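Local coordinates for protein A49R (Vaccinia virus, PDB 4D5T) that blocks host NF-kappa-B activation by interacting with BTRC, which diminishes ubiquitination of the inhibitor NFKBIA and keeps p65/RELA in the cytoplasm, at residues A[18-23]-A[133-138]; A[25-30]-A[46-51]; A[38-43]-A[100-105]. All blocks are in the same frame, centred on the assembly; numbering follows the deposited sequence.

Contact 1. Residues A[18-23]-A[133-138]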
ATOM      1  N   GLN A  18       1.756  -7.345  14.020  1.00 25.48           N
ATOM      2  CA  GLN A  18       1.643  -7.134  15.466  1.00 29.50           C
ATOM      3  C   GLN A  18       2.008  -5.703  15.892  1.00 28.61           C
ATOM      4  O   GLN A  18       1.352  -5.134  16.759  1.00 28.53           O
ATOM      5  CB  GLN A  18       2.530  -8.099  16.272  1.00 31.92           C
ATOM      6  CG  GLN A  18       2.019  -9.495  16.448  1.00 35.21           C
ATOM      7  CD  GLN A  18       0.633  -9.615  17.146  1.00 40.15           C
ATOM      8  OE1 GLN A  18       0.146  -8.703  17.842  1.00 41.75           O
ATOM      9  NE2 GLN A  18      -0.042 -10.743  16.888  1.00 43.06           N
ATOM     10  N   LEU A  19       3.040  -5.138  15.285  1.00 28.26           N
ATOM     11  CA  LEU A  19       3.425  -3.724  15.580  1.00 26.31           C
ATOM     12  C   LEU A  19       2.360  -2.733  15.121  1.00 24.97           C
ATOM     13  O   LEU A  19       2.031  -1.796  15.841  1.00 23.66           O
ATOM     14  CB  LEU A  19       4.770  -3.385  14.967  1.00 25.91           C
ATOM     15  CG  LEU A  19       5.342  -2.035  15.428  1.00 25.75           C
ATOM     16  CD1 LEU A  19       5.602  -2.043  16.933  1.00 26.39           C
ATOM     17  CD2 LEU A  19       6.621  -1.682  14.689  1.00 26.66           C
ATOM     18  N   VAL A  20       1.752  -2.992  13.960  1.00 24.34           N
ATOM     19  CA  VAL A  20       0.660  -2.156  13.495  1.00 25.16           C
ATOM     20  C   VAL A  20      -0.495  -2.122  14.482  1.00 24.46           C
ATOM     21  O   VAL A  20      -0.933  -1.047  14.871  1.00 24.62           O
ATOM     22  CB  VAL A  20       0.120  -2.609  12.110  1.00 24.44           C
ATOM     23  CG1 VAL A  20      -1.131  -1.830  11.766  1.00 22.97           C
ATOM     24  CG2 VAL A  20       1.199  -2.387  11.062  1.00 23.00           C
ATOM     25  N   ILE A  21      -0.977  -3.285  14.889  0.66 24.25           N
ATOM     26  CA  ILE A  21      -2.036  -3.341  15.888  0.66 28.17           C
ATOM     27  C   ILE A  21      -1.639  -2.663  17.232  0.66 28.23           C
ATOM     28  O   ILE A  21      -2.441  -1.941  17.796  0.66 27.31           O
ATOM     29  CB  ILE A  21      -2.688  -4.733  16.008  0.66 28.18           C
ATOM     30  CG1 ILE A  21      -4.063  -4.685  16.605  0.66 33.17           C
ATOM     31  CG2 ILE A  21      -1.948  -5.684  16.876  0.66 29.07           C
ATOM     32  CD1 ILE A  21      -5.149  -4.384  15.601  0.66 36.02           C
ATOM     33  N   ALA A  22      -0.384  -2.812  17.656  1.00 28.78           N
ATOM     34  CA  ALA A  22       0.106  -2.164  18.912  1.00 29.32           C
ATOM     35  C   ALA A  22       0.231  -0.643  18.815  1.00 29.72           C
ATOM     36  O   ALA A  22       0.024   0.060  19.795  1.00 29.26           O
ATOM     37  CB  ALA A  22       1.456  -2.754  19.266  1.00 31.30           C
ATOM     38  N   LYS A  23       0.452  -0.110  17.608  1.00 28.35           N
ATOM     39  CA  LYS A  23       0.714   1.317  17.437  1.00 28.80           C
ATOM     40  C   LYS A  23      -0.354   2.141  16.696  1.00 28.42           C
ATOM     41  O   LYS A  23      -0.303   3.358  16.751  1.00 27.86           O
ATOM     42  CB  LYS A  23       2.058   1.551  16.754  1.00 29.78           C
ATOM     43  CG  LYS A  23       3.268   0.963  17.474  1.00 33.18           C
ATOM     44  CD  LYS A  23       3.539   1.580  18.828  1.00 35.16           C
ATOM     45  CE  LYS A  23       4.825   1.032  19.393  1.00 37.91           C
ATOM     46  NZ  LYS A  23       4.979   1.291  20.856  1.00 42.85           N
ATOM     47  N   GLN A 133     -10.079   1.818  11.198  1.00 22.31           N
ATOM     48  CA  GLN A 133     -10.867   0.678  11.676  1.00 22.34           C
ATOM     49  C   GLN A 133     -10.734  -0.543  10.800  1.00 22.99           C
ATOM     50  O   GLN A 133     -10.640  -1.656  11.293  1.00 21.85           O
ATOM     51  CB  GLN A 133     -12.325   1.045  11.810  1.00 23.49           C
ATOM     52  CG  GLN A 133     -13.210  -0.153  12.109  1.00 24.08           C
ATOM     53  CD  GLN A 133     -12.950  -0.800  13.458  1.00 26.37           C
ATOM     54  OE1 GLN A 133     -12.320  -0.222  14.349  1.00 27.64           O
ATOM     55  NE2 GLN A 133     -13.435  -2.041  13.601  1.00 25.98           N
ATOM     56  N   VAL A 134     -10.646  -0.314   9.493  1.00 21.73           N
ATOM     57  CA  VAL A 134     -10.451  -1.430   8.606  1.00 22.91           C
ATOM     58  C   VAL A 134      -9.041  -2.032   8.832  1.00 21.49           C
ATOM     59  O   VAL A 134      -8.886  -3.237   8.726  1.00 23.16           O
ATOM     60  CB  VAL A 134     -10.621  -0.986   7.146  1.00 23.94           C
ATOM     61  CG1 VAL A 134     -10.612  -2.186   6.274  1.00 24.07           C
ATOM     62  CG2 VAL A 134     -11.967  -0.339   7.005  1.00 30.29           C
ATOM     63  N   ILE A 135      -8.031  -1.228   9.124  1.00 21.28           N
ATOM     64  CA  ILE A 135      -6.691  -1.796   9.431  1.00 21.88           C
ATOM     65  C   ILE A 135      -6.806  -2.659  10.754  1.00 22.36           C
ATOM     66  O   ILE A 135      -6.378  -3.789  10.766  1.00 20.62           O
ATOM     67  CB  ILE A 135      -5.631  -0.694   9.559  1.00 21.73           C
ATOM     68  CG1 ILE A 135      -5.398  -0.002   8.158  1.00 20.51           C
ATOM     69  CG2 ILE A 135      -4.254  -1.175  10.035  1.00 24.35           C
ATOM     70  CD1 ILE A 135      -4.643   1.300   8.149  1.00 21.39           C
ATOM     71  N   ARG A 136      -7.392  -2.078  11.797  1.00 24.40           N
ATOM     72  CA  ARG A 136      -7.483  -2.718  13.114  1.00 26.21           C
ATOM     73  C   ARG A 136      -8.152  -4.066  13.008  1.00 25.46           C
ATOM     74  O   ARG A 136      -7.729  -5.033  13.620  1.00 29.55           O
ATOM     75  CB  ARG A 136      -8.549  -2.011  14.005  1.00 31.22           C
ATOM     76  CG  ARG A 136      -8.092  -0.910  14.863  1.00 31.65           C
ATOM     77  CD  ARG A 136      -9.158  -0.291  15.781  1.00 30.16           C
ATOM     78  NE  ARG A 136      -8.770   1.097  15.857  1.00 30.29           N
ATOM     79  CZ  ARG A 136      -9.366   2.151  15.313  1.00 31.45           C
ATOM     80  NH1 ARG A 136     -10.539   2.082  14.686  1.00 30.52           N
ATOM     81  NH2 ARG A 136      -8.813   3.365  15.499  1.00 33.69           N
ATOM     82  N   GLU A 137      -9.277  -4.070  12.325  1.00 23.71           N
ATOM     83  CA  GLU A 137     -10.106  -5.225  12.278  1.00 25.23           C
ATOM     84  C   GLU A 137      -9.496  -6.382  11.467  1.00 24.99           C
ATOM     85  O   GLU A 137      -9.866  -7.534  11.679  1.00 25.74           O
ATOM     86  CB  GLU A 137     -11.475  -4.771  11.769  1.00 29.01           C
ATOM     87  CG  GLU A 137     -12.623  -5.739  11.937  1.00 31.75           C
ATOM     88  CD  GLU A 137     -14.022  -5.156  11.796  1.00 33.41           C
ATOM     89  OE1 GLU A 137     -14.317  -3.929  11.628  1.00 32.44           O
ATOM     90  OE2 GLU A 137     -14.890  -6.019  11.955  1.00 34.48           O
ATOM     91  N   ASN A 138      -8.650  -6.064  10.489  1.00 23.24           N
ATOM     92  CA  ASN A 138      -8.256  -7.035   9.503  1.00 22.95           C
ATOM     93  C   ASN A 138      -6.746  -7.291   9.313  1.00 23.58           C
ATOM     94  O   ASN A 138      -6.387  -8.240   8.621  1.00 21.35           O
ATOM     95  CB  ASN A 138      -8.835  -6.611   8.136  1.00 23.66           C
ATOM     96  CG  ASN A 138     -10.327  -6.588   8.109  1.00 25.12           C
ATOM     97  OD1 ASN A 138     -10.972  -7.644   8.203  1.00 26.74           O
ATOM     98  ND2 ASN A 138     -10.907  -5.367   8.136  1.00 24.48           N
TER
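The guanidinium group of Arg136, whose backbone meets Ile21 where helix 9-23 of this Bcl-2 fold packs on helix 132-150, has the side-chain amide of Gln133 at its edge and in its plane. NH1 of Arg136 donates to OE1 of Gln133 over 2.9 Å, nearly straight at 166°, in the carbonyl plane and on a lone pair. NE of Arg136 forms a salt bridge with Glu25, in the turn that follows helix 9-23. The other end of the Gln133 amide is held too: NE2 of Gln133 reaches OE1 of Glu137 at 2.9 Å, the nitrogen lying above the carboxylate plane while the acceptor stays close to the amide plane.

Closer to the surface, Ile21 brings CD1 to about 3.3 Å from the carbonyl O of Arg136, a tentative approach because it rests on one of two conformers of the isoleucine. The buried part of the contact is a single apolar touch between Val20 and Ile135, and helix 49-61 packs on both residues through Pro49 and Phe50 respectively. The two side chains cross at about a right angle. Each offers the methyl that stands anti to its own backbone N, and these meet with CG1 of Val20 3.6 Å from CG2 of Ile135.

Contact 2. Residues A[25-30]-A[46-51]. With SO4 (sulfate ion), chain I.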
ATOM      1  N   GLU A  25      -3.292   3.193  17.146  1.00 27.56           N
ATOM      2  CA  GLU A  25      -3.951   4.300  17.912  1.00 28.77           C
ATOM      3  C   GLU A  25      -3.089   5.526  18.173  1.00 30.81           C
ATOM      4  O   GLU A  25      -3.640   6.575  18.427  1.00 35.41           O
ATOM      5  CB  GLU A  25      -4.514   3.832  19.246  1.00 31.30           C
ATOM      6  CG  GLU A  25      -5.310   2.579  19.100  1.00 32.01           C
ATOM      7  CD  GLU A  25      -6.451   2.677  18.085  1.00 33.97           C
ATOM      8  OE1 GLU A  25      -6.980   3.786  17.872  1.00 39.46           O
ATOM      9  OE2 GLU A  25      -6.835   1.646  17.470  1.00 37.69           O
ATOM     10  N   THR A  26      -1.769   5.391  18.088  1.00 30.07           N
ATOM     11  CA  THR A  26      -0.853   6.475  18.347  1.00 33.73           C
ATOM     12  C   THR A  26      -0.619   7.288  17.081  1.00 35.45           C
ATOM     13  O   THR A  26       0.065   8.306  17.155  1.00 35.25           O
ATOM     14  CB  THR A  26       0.478   5.956  18.876  1.00 32.16           C
ATOM     15  OG1 THR A  26       1.175   5.225  17.863  1.00 30.83           O
ATOM     16  CG2 THR A  26       0.247   4.961  20.057  1.00 34.08           C
ATOM     17  N   ILE A  27      -1.169   6.865  15.943  1.00 31.37           N
ATOM     18  CA  ILE A  27      -0.962   7.631  14.744  1.00 36.46           C
ATOM     19  C   ILE A  27      -2.220   8.407  14.313  1.00 32.75           C
ATOM     20  O   ILE A  27      -3.276   7.841  14.031  1.00 37.23           O
ATOM     21  CB  ILE A  27      -0.606   6.718  13.605  1.00 38.75           C
ATOM     22  CG1 ILE A  27       0.511   5.770  14.043  1.00 45.52           C
ATOM     23  CG2 ILE A  27      -0.198   7.543  12.408  1.00 40.26           C
ATOM     24  CD1 ILE A  27       0.722   4.591  13.111  1.00 45.25           C
ATOM     25  N   ASP A  28      -2.101   9.722  14.312  0.61 32.49           N
ATOM     26  CA  ASP A  28      -3.178  10.611  13.898  0.61 33.04           C
ATOM     27  C   ASP A  28      -3.582  10.250  12.448  0.61 30.24           C
ATOM     28  O   ASP A  28      -2.736   9.971  11.616  0.61 29.49           O
ATOM     29  CB  ASP A  28      -2.736  12.098  14.034  0.61 36.88           C
ATOM     30  CG  ASP A  28      -3.879  13.108  13.650  0.61 40.36           C
ATOM     31  OD1 ASP A  28      -4.669  13.456  14.558  0.61 43.84           O
ATOM     32  OD2 ASP A  28      -4.052  13.562  12.494  0.61 40.63           O
ATOM     33  N   ASN A  29      -4.874  10.275  12.157  1.00 28.20           N
ATOM     34  CA  ASN A  29      -5.374   9.941  10.831  1.00 26.51           C
ATOM     35  C   ASN A  29      -4.798  10.787   9.734  1.00 25.59           C
ATOM     36  O   ASN A  29      -4.521  10.267   8.660  1.00 24.63           O
ATOM     37  CB  ASN A  29      -6.915  10.010  10.801  1.00 27.34           C
ATOM     38  CG  ASN A  29      -7.498   9.262   9.629  1.00 29.15           C
ATOM     39  OD1 ASN A  29      -7.243   8.069   9.457  1.00 29.48           O
ATOM     40  ND2 ASN A  29      -8.204   9.976   8.793  1.00 30.04           N
ATOM     41  N   ASP A  30      -4.608  12.084   9.975  0.54 27.04           N
ATOM     42  CA  ASP A  30      -4.100  12.948   8.915  0.54 29.17           C
ATOM     43  C   ASP A  30      -2.654  12.568   8.638  0.54 27.61           C
ATOM     44  O   ASP A  30      -2.206  12.629   7.489  0.54 27.25           O
ATOM     45  CB  ASP A  30      -4.264  14.445   9.227  0.54 31.12           C
ATOM     46  CG  ASP A  30      -5.722  14.913   9.189  0.54 33.59           C
ATOM     47  OD1 ASP A  30      -6.560  14.355   8.422  0.54 30.93           O
ATOM     48  OD2 ASP A  30      -6.028  15.886   9.926  0.54 37.03           O
ATOM     49  N   LEU A  46       9.406   4.567   7.044  1.00 31.45           N
ATOM     50  CA  LEU A  46       9.377   3.198   7.586  1.00 30.57           C
ATOM     51  C   LEU A  46       9.170   3.158   9.093  1.00 31.19           C
ATOM     52  O   LEU A  46       8.879   2.100   9.677  1.00 31.52           O
ATOM     53  CB  LEU A  46      10.640   2.388   7.150  1.00 30.57           C
ATOM     54  CG  LEU A  46      10.735   2.254   5.613  1.00 32.92           C
ATOM     55  CD1 LEU A  46      12.081   1.821   5.072  1.00 32.21           C
ATOM     56  CD2 LEU A  46       9.641   1.339   5.074  1.00 31.33           C
ATOM     57  N   ASP A  47       9.278   4.299   9.735  1.00 30.85           N
ATOM     58  CA  ASP A  47       8.950   4.431  11.150  1.00 34.16           C
ATOM     59  C   ASP A  47       7.456   4.314  11.431  1.00 30.58           C
ATOM     60  O   ASP A  47       7.055   4.055  12.566  1.00 30.53           O
ATOM     61  CB  ASP A  47       9.421   5.772  11.680  1.00 36.83           C
ATOM     62  CG  ASP A  47       9.583   5.755  13.177  1.00 45.56           C
ATOM     63  OD1 ASP A  47      10.196   4.807  13.725  1.00 50.65           O
ATOM     64  OD2 ASP A  47       9.054   6.680  13.809  1.00 55.05           O
ATOM     65  N   ASN A  48       6.611   4.524  10.415  1.00 26.31           N
ATOM     66  CA  ASN A  48       5.177   4.197  10.558  1.00 25.82           C
ATOM     67  C   ASN A  48       4.976   2.711  10.280  1.00 25.53           C
ATOM     68  O   ASN A  48       5.243   2.284   9.197  1.00 24.78           O
ATOM     69  CB  ASN A  48       4.359   5.047   9.576  1.00 25.24           C
ATOM     70  CG  ASN A  48       2.863   4.766   9.645  1.00 25.19           C
ATOM     71  OD1 ASN A  48       2.434   3.649   9.864  1.00 26.35           O
ATOM     72  ND2 ASN A  48       2.068   5.802   9.391  1.00 26.72           N
ATOM     73  N   PRO A  49       4.537   1.894  11.287  1.00 23.72           N
ATOM     74  CA  PRO A  49       4.482   0.480  11.070  1.00 24.94           C
ATOM     75  C   PRO A  49       3.568   0.024   9.945  1.00 24.20           C
ATOM     76  O   PRO A  49       3.858  -0.999   9.315  1.00 24.61           O
ATOM     77  CB  PRO A  49       3.964  -0.089  12.409  1.00 26.83           C
ATOM     78  CG  PRO A  49       3.994   1.005  13.350  1.00 28.97           C
ATOM     79  CD  PRO A  49       4.149   2.322  12.637  1.00 27.72           C
ATOM     80  N   PHE A  50       2.481   0.762   9.675  1.00 22.95           N
ATOM     81  CA  PHE A  50       1.686   0.425   8.552  1.00 22.46           C
ATOM     82  C   PHE A  50       2.437   0.591   7.214  1.00 20.44           C
ATOM     83  O   PHE A  50       2.239  -0.214   6.272  1.00 20.83           O
ATOM     84  CB  PHE A  50       0.343   1.206   8.521  1.00 21.18           C
ATOM     85  CG  PHE A  50      -0.582   0.745   7.418  1.00 20.25           C
ATOM     86  CD1 PHE A  50      -1.114  -0.509   7.429  1.00 20.93           C
ATOM     87  CD2 PHE A  50      -0.994   1.600   6.425  1.00 19.52           C
ATOM     88  CE1 PHE A  50      -2.028  -0.949   6.428  1.00 20.82           C
ATOM     89  CE2 PHE A  50      -1.832   1.188   5.422  1.00 20.05           C
ATOM     90  CZ  PHE A  50      -2.407  -0.065   5.437  1.00 20.90           C
ATOM     91  N   ILE A  51       3.252   1.621   7.118  1.00 20.75           N
ATOM     92  CA  ILE A  51       4.094   1.832   5.903  1.00 22.10           C
ATOM     93  C   ILE A  51       5.209   0.749   5.813  1.00 22.28           C
ATOM     94  O   ILE A  51       5.426   0.179   4.755  1.00 21.44           O
ATOM     95  CB  ILE A  51       4.680   3.251   5.896  1.00 22.53           C
ATOM     96  CG1 ILE A  51       3.604   4.336   5.939  1.00 22.18           C
ATOM     97  CG2 ILE A  51       5.567   3.478   4.693  1.00 24.70           C
ATOM     98  CD1 ILE A  51       2.430   4.203   5.013  1.00 22.59           C
TER
HETATM   99  S   SO4 I1000      -7.835  10.080  14.580  0.80 42.09           S
HETATM  100  O1  SO4 I1000      -6.753  11.063  14.295  0.80 34.43           O
HETATM  101  O2  SO4 I1000      -8.168   9.956  16.006  0.80 40.16           O
HETATM  102  O3  SO4 I1000      -7.410   8.816  14.034  0.80 36.60           O
HETATM  103  O4  SO4 I1000      -9.055  10.513  13.875  0.80 39.65           O
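Ile27, which has the largest share of the buried surface, directs its CD1 methyl at the amide of Asn48, 3.8 Å from OD1 of that residue, with CG and ND2 of Asn48 slightly farther, each at 4.1 Å. The CG2 branch of Ile27 also comes within 4.2 Å of ND2 of Asn48. Pro49 completes the trio: CD of its ring lies 4.1 Å from CD1 of Ile27, while helix 9-23 packs on the proline through Leu19, Val20 and Lys23.

Within the Bcl-2 fold the contact joins the loop leading into helix 29-40 to the N-terminal end of helix 49-61. Asn48 is the N-cap of helix 49-61; with CG anti to the backbone N (chi1 179°), it accepts a weak capping bond from N of Phe50 to OD1 of Asn48 at 2.9 Å. Asp28, in the conformer described, caps helix 29-40 through OD2, 3.0 Å from N of Asp30. At that same helix start a sulfate, probably from the crystallisation liquor, accepts from N of Asn29 to its O1 in a nearly straight bond (178°) and is also bound by Lys132.

OD1 of Asn48 has its weak capping bond and ND2 a bond to Asp35, so the buried amide can present itself to the Ile27 methyls while keeping polar partners.

Contact 3. Residues A[38-43]-A[100-105]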
ATOM      1  N   ASN A  38       2.923   9.482   0.713  1.00 25.91           N
ATOM      2  CA  ASN A  38       4.383   9.430   0.560  1.00 27.80           C
ATOM      3  C   ASN A  38       4.883   8.033   0.133  1.00 25.97           C
ATOM      4  O   ASN A  38       5.789   7.932  -0.669  1.00 26.57           O
ATOM      5  CB  ASN A  38       5.065   9.959   1.809  1.00 28.20           C
ATOM      6  CG  ASN A  38       4.983  11.500   1.922  1.00 31.39           C
ATOM      7  OD1 ASN A  38       4.928  12.186   0.938  1.00 31.07           O
ATOM      8  ND2 ASN A  38       5.137  12.019   3.115  1.00 33.20           N
ATOM      9  N   PHE A  39       4.324   6.967   0.692  1.00 23.65           N
ATOM     10  CA  PHE A  39       4.672   5.614   0.246  1.00 24.12           C
ATOM     11  C   PHE A  39       4.375   5.447  -1.282  1.00 24.41           C
ATOM     12  O   PHE A  39       5.203   4.905  -2.040  1.00 25.87           O
ATOM     13  CB  PHE A  39       3.875   4.561   1.049  1.00 22.89           C
ATOM     14  CG  PHE A  39       4.066   3.156   0.545  1.00 24.61           C
ATOM     15  CD1 PHE A  39       5.250   2.461   0.818  1.00 24.81           C
ATOM     16  CD2 PHE A  39       3.107   2.563  -0.274  1.00 22.60           C
ATOM     17  CE1 PHE A  39       5.418   1.146   0.342  1.00 25.18           C
ATOM     18  CE2 PHE A  39       3.298   1.302  -0.790  1.00 24.81           C
ATOM     19  CZ  PHE A  39       4.452   0.578  -0.502  1.00 23.84           C
ATOM     20  N   ILE A  40       3.182   5.862  -1.704  1.00 22.94           N
ATOM     21  CA  ILE A  40       2.778   5.797  -3.097  1.00 24.70           C
ATOM     22  C   ILE A  40       3.767   6.557  -4.017  1.00 28.33           C
ATOM     23  O   ILE A  40       4.032   6.091  -5.144  1.00 25.55           O
ATOM     24  CB  ILE A  40       1.337   6.304  -3.241  1.00 25.15           C
ATOM     25  CG1 ILE A  40       0.390   5.223  -2.660  1.00 25.68           C
ATOM     26  CG2 ILE A  40       0.988   6.662  -4.658  1.00 29.45           C
ATOM     27  CD1 ILE A  40      -1.004   5.764  -2.416  1.00 25.90           C
ATOM     28  N   MET A  41       4.289   7.663  -3.511  1.00 27.75           N
ATOM     29  CA  MET A  41       5.243   8.521  -4.255  1.00 31.13           C
ATOM     30  C   MET A  41       6.738   8.190  -4.008  1.00 32.75           C
ATOM     31  O   MET A  41       7.617   8.946  -4.407  1.00 32.74           O
ATOM     32  CB  MET A  41       5.024   9.984  -3.897  1.00 31.29           C
ATOM     33  CG  MET A  41       3.573  10.508  -4.045  1.00 31.36           C
ATOM     34  SD  MET A  41       2.974  10.249  -5.729  1.00 32.90           S
ATOM     35  CE  MET A  41       1.254  10.700  -5.464  1.00 36.86           C
ATOM     36  N   CYS A  42       7.002   7.047  -3.386  0.64 33.54           N
ATOM     37  CA  CYS A  42       8.340   6.535  -3.148  0.64 35.68           C
ATOM     38  C   CYS A  42       9.133   7.445  -2.247  0.64 36.20           C
ATOM     39  O   CYS A  42      10.296   7.764  -2.529  0.64 39.87           O
ATOM     40  CB  CYS A  42       9.077   6.329  -4.461  0.64 39.54           C
ATOM     41  SG  CYS A  42       8.627   4.855  -5.344  0.64 43.65           S
ATOM     42  N   ARG A  43       8.499   7.905  -1.186  1.00 34.70           N
ATOM     43  CA  ARG A  43       9.142   8.598  -0.105  1.00 41.05           C
ATOM     44  C   ARG A  43       8.641   8.003   1.237  1.00 40.01           C
ATOM     45  O   ARG A  43       8.240   8.742   2.107  1.00 43.26           O
ATOM     46  CB  ARG A  43       8.780  10.066  -0.090  1.00 46.01           C
ATOM     47  CG  ARG A  43       8.949  10.798  -1.379  1.00 52.90           C
ATOM     48  CD  ARG A  43       8.515  12.246  -1.167  1.00 57.27           C
ATOM     49  NE  ARG A  43       7.752  12.701  -2.317  1.00 62.81           N
ATOM     50  CZ  ARG A  43       6.456  12.991  -2.321  1.00 63.79           C
ATOM     51  NH1 ARG A  43       5.726  12.922  -1.216  1.00 65.30           N
ATOM     52  NH2 ARG A  43       5.883  13.372  -3.460  1.00 66.14           N
ATOM     53  N   ASP A 100      -4.043  -3.659  -1.871  1.00 24.28           N
ATOM     54  CA  ASP A 100      -3.898  -3.765  -3.347  1.00 24.85           C
ATOM     55  C   ASP A 100      -4.005  -2.404  -4.034  1.00 24.34           C
ATOM     56  O   ASP A 100      -3.216  -2.103  -4.959  1.00 26.27           O
ATOM     57  CB  ASP A 100      -4.990  -4.743  -3.874  1.00 25.83           C
ATOM     58  CG  ASP A 100      -4.973  -4.900  -5.404  1.00 30.26           C
ATOM     59  OD1 ASP A 100      -4.002  -5.414  -5.944  1.00 31.33           O
ATOM     60  OD2 ASP A 100      -5.910  -4.456  -6.051  1.00 32.50           O
ATOM     61  N   ALA A 101      -4.969  -1.561  -3.616  1.00 22.10           N
ATOM     62  CA  ALA A 101      -5.111  -0.265  -4.182  1.00 23.18           C
ATOM     63  C   ALA A 101      -3.875   0.584  -3.979  1.00 22.68           C
ATOM     64  O   ALA A 101      -3.389   1.208  -4.946  1.00 21.48           O
ATOM     65  CB  ALA A 101      -6.353   0.464  -3.636  1.00 23.44           C
ATOM     66  N   ILE A 102      -3.342   0.626  -2.754  1.00 21.09           N
ATOM     67  CA  ILE A 102      -2.180   1.409  -2.465  1.00 22.25           C
ATOM     68  C   ILE A 102      -0.964   0.963  -3.298  1.00 22.88           C
ATOM     69  O   ILE A 102      -0.281   1.803  -3.846  1.00 23.99           O
ATOM     70  CB  ILE A 102      -1.848   1.361  -0.945  1.00 20.35           C
ATOM     71  CG1 ILE A 102      -2.932   2.147  -0.156  1.00 20.17           C
ATOM     72  CG2 ILE A 102      -0.534   1.988  -0.652  1.00 20.88           C
ATOM     73  CD1 ILE A 102      -2.980   1.815   1.328  1.00 20.35           C
ATOM     74  N   ILE A 103      -0.743  -0.345  -3.373  1.00 22.58           N
ATOM     75  CA  ILE A 103       0.383  -0.877  -4.122  1.00 24.38           C
ATOM     76  C   ILE A 103       0.214  -0.631  -5.602  1.00 25.55           C
ATOM     77  O   ILE A 103       1.169  -0.224  -6.276  1.00 25.00           O
ATOM     78  CB  ILE A 103       0.555  -2.352  -3.783  1.00 26.49           C
ATOM     79  CG1 ILE A 103       1.189  -2.411  -2.386  1.00 27.06           C
ATOM     80  CG2 ILE A 103       1.377  -3.060  -4.836  1.00 28.76           C
ATOM     81  CD1 ILE A 103       1.302  -3.804  -1.860  1.00 29.59           C
ATOM     82  N   THR A 104      -1.010  -0.768  -6.103  1.00 23.92           N
ATOM     83  CA  THR A 104      -1.284  -0.461  -7.532  1.00 24.35           C
ATOM     84  C   THR A 104      -1.004   1.016  -7.842  1.00 24.06           C
ATOM     85  O   THR A 104      -0.371   1.344  -8.879  1.00 25.18           O
ATOM     86  CB  THR A 104      -2.741  -0.780  -7.901  1.00 25.32           C
ATOM     87  OG1 THR A 104      -2.955  -2.189  -7.767  1.00 25.96           O
ATOM     88  CG2 THR A 104      -3.012  -0.396  -9.366  1.00 27.15           C
ATOM     89  N   LEU A 105      -1.418   1.906  -6.953  1.00 22.03           N
ATOM     90  CA  LEU A 105      -1.174   3.327  -7.139  1.00 22.99           C
ATOM     91  C   LEU A 105       0.347   3.590  -7.155  1.00 24.29           C
ATOM     92  O   LEU A 105       0.841   4.448  -7.908  1.00 26.75           O
ATOM     93  CB  LEU A 105      -1.901   4.196  -6.083  1.00 22.41           C
ATOM     94  CG  LEU A 105      -3.440   4.130  -6.259  1.00 23.68           C
ATOM     95  CD1 LEU A 105      -4.129   4.835  -5.118  1.00 24.37           C
ATOM     96  CD2 LEU A 105      -3.971   4.675  -7.530  1.00 24.23           C
TER
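A chi1 of 174° swings the Phe39 ring to the far side of CA from its own backbone N, and there, between helices 29-40 and 95-109 in the centre of the Bcl-2 fold, CG2 of Ile102 meets it. CG2 of Ile102 lies 3.7 Å from CD2 of Phe39, approaching the ring obliquely, and the two side chains cross at about a right angle. Beyond this pair, Lys106 makes a cation-pi interaction with Phe39, and Leu54 of helix 49-61 touches both Phe39 and Ile102.

Ile40 buries the most surface and touches two residues. Its CG1 sits 3.7 Å from the carbonyl O of Ile102 and 3.9 Å from CG2 of that residue. Its CG2 meets Leu105, whose side chain runs alongside in the same direction, with 4.1 Å from CG2 of Ile40 to CB of Leu105; CD1 of Ile40 reaches both partners.

Directly after these residues helix 29-40 stops. A Schellman motif closes it, with Cys42 at positive phi: N of Cys42 bonds to O of Phe39, and N of Arg43 to O of Asn38. On the partner helix, O of Asp100 is gripped from opposite faces of its plane by N and OG1 of Thr104, each 2.8 Å away.

How the contacts relate
Contact 3 is the core of the three, nearest the chain's centre; its side-chain contacts are all apolar, though Ile40 also touches backbone carbonyls. Contact 2 is buried but off-centre, and contact 1 is partly buried near the surface. Contact 1 has only apolar and backbone touches across it, whereas contact 2 packs methyl groups on a capping amide. Contacts 2 and 3 both use helix 29-40, one just before its start and the other at its end, and meet through Ile51 on Phe39. Contacts 1 and 2 are joined by the Arg136-Glu25 salt bridge and by Val20 and Ile135 packing on the start of helix 49-61. Contacts 1 and 3 do not touch; contact 2 leads from one to the other.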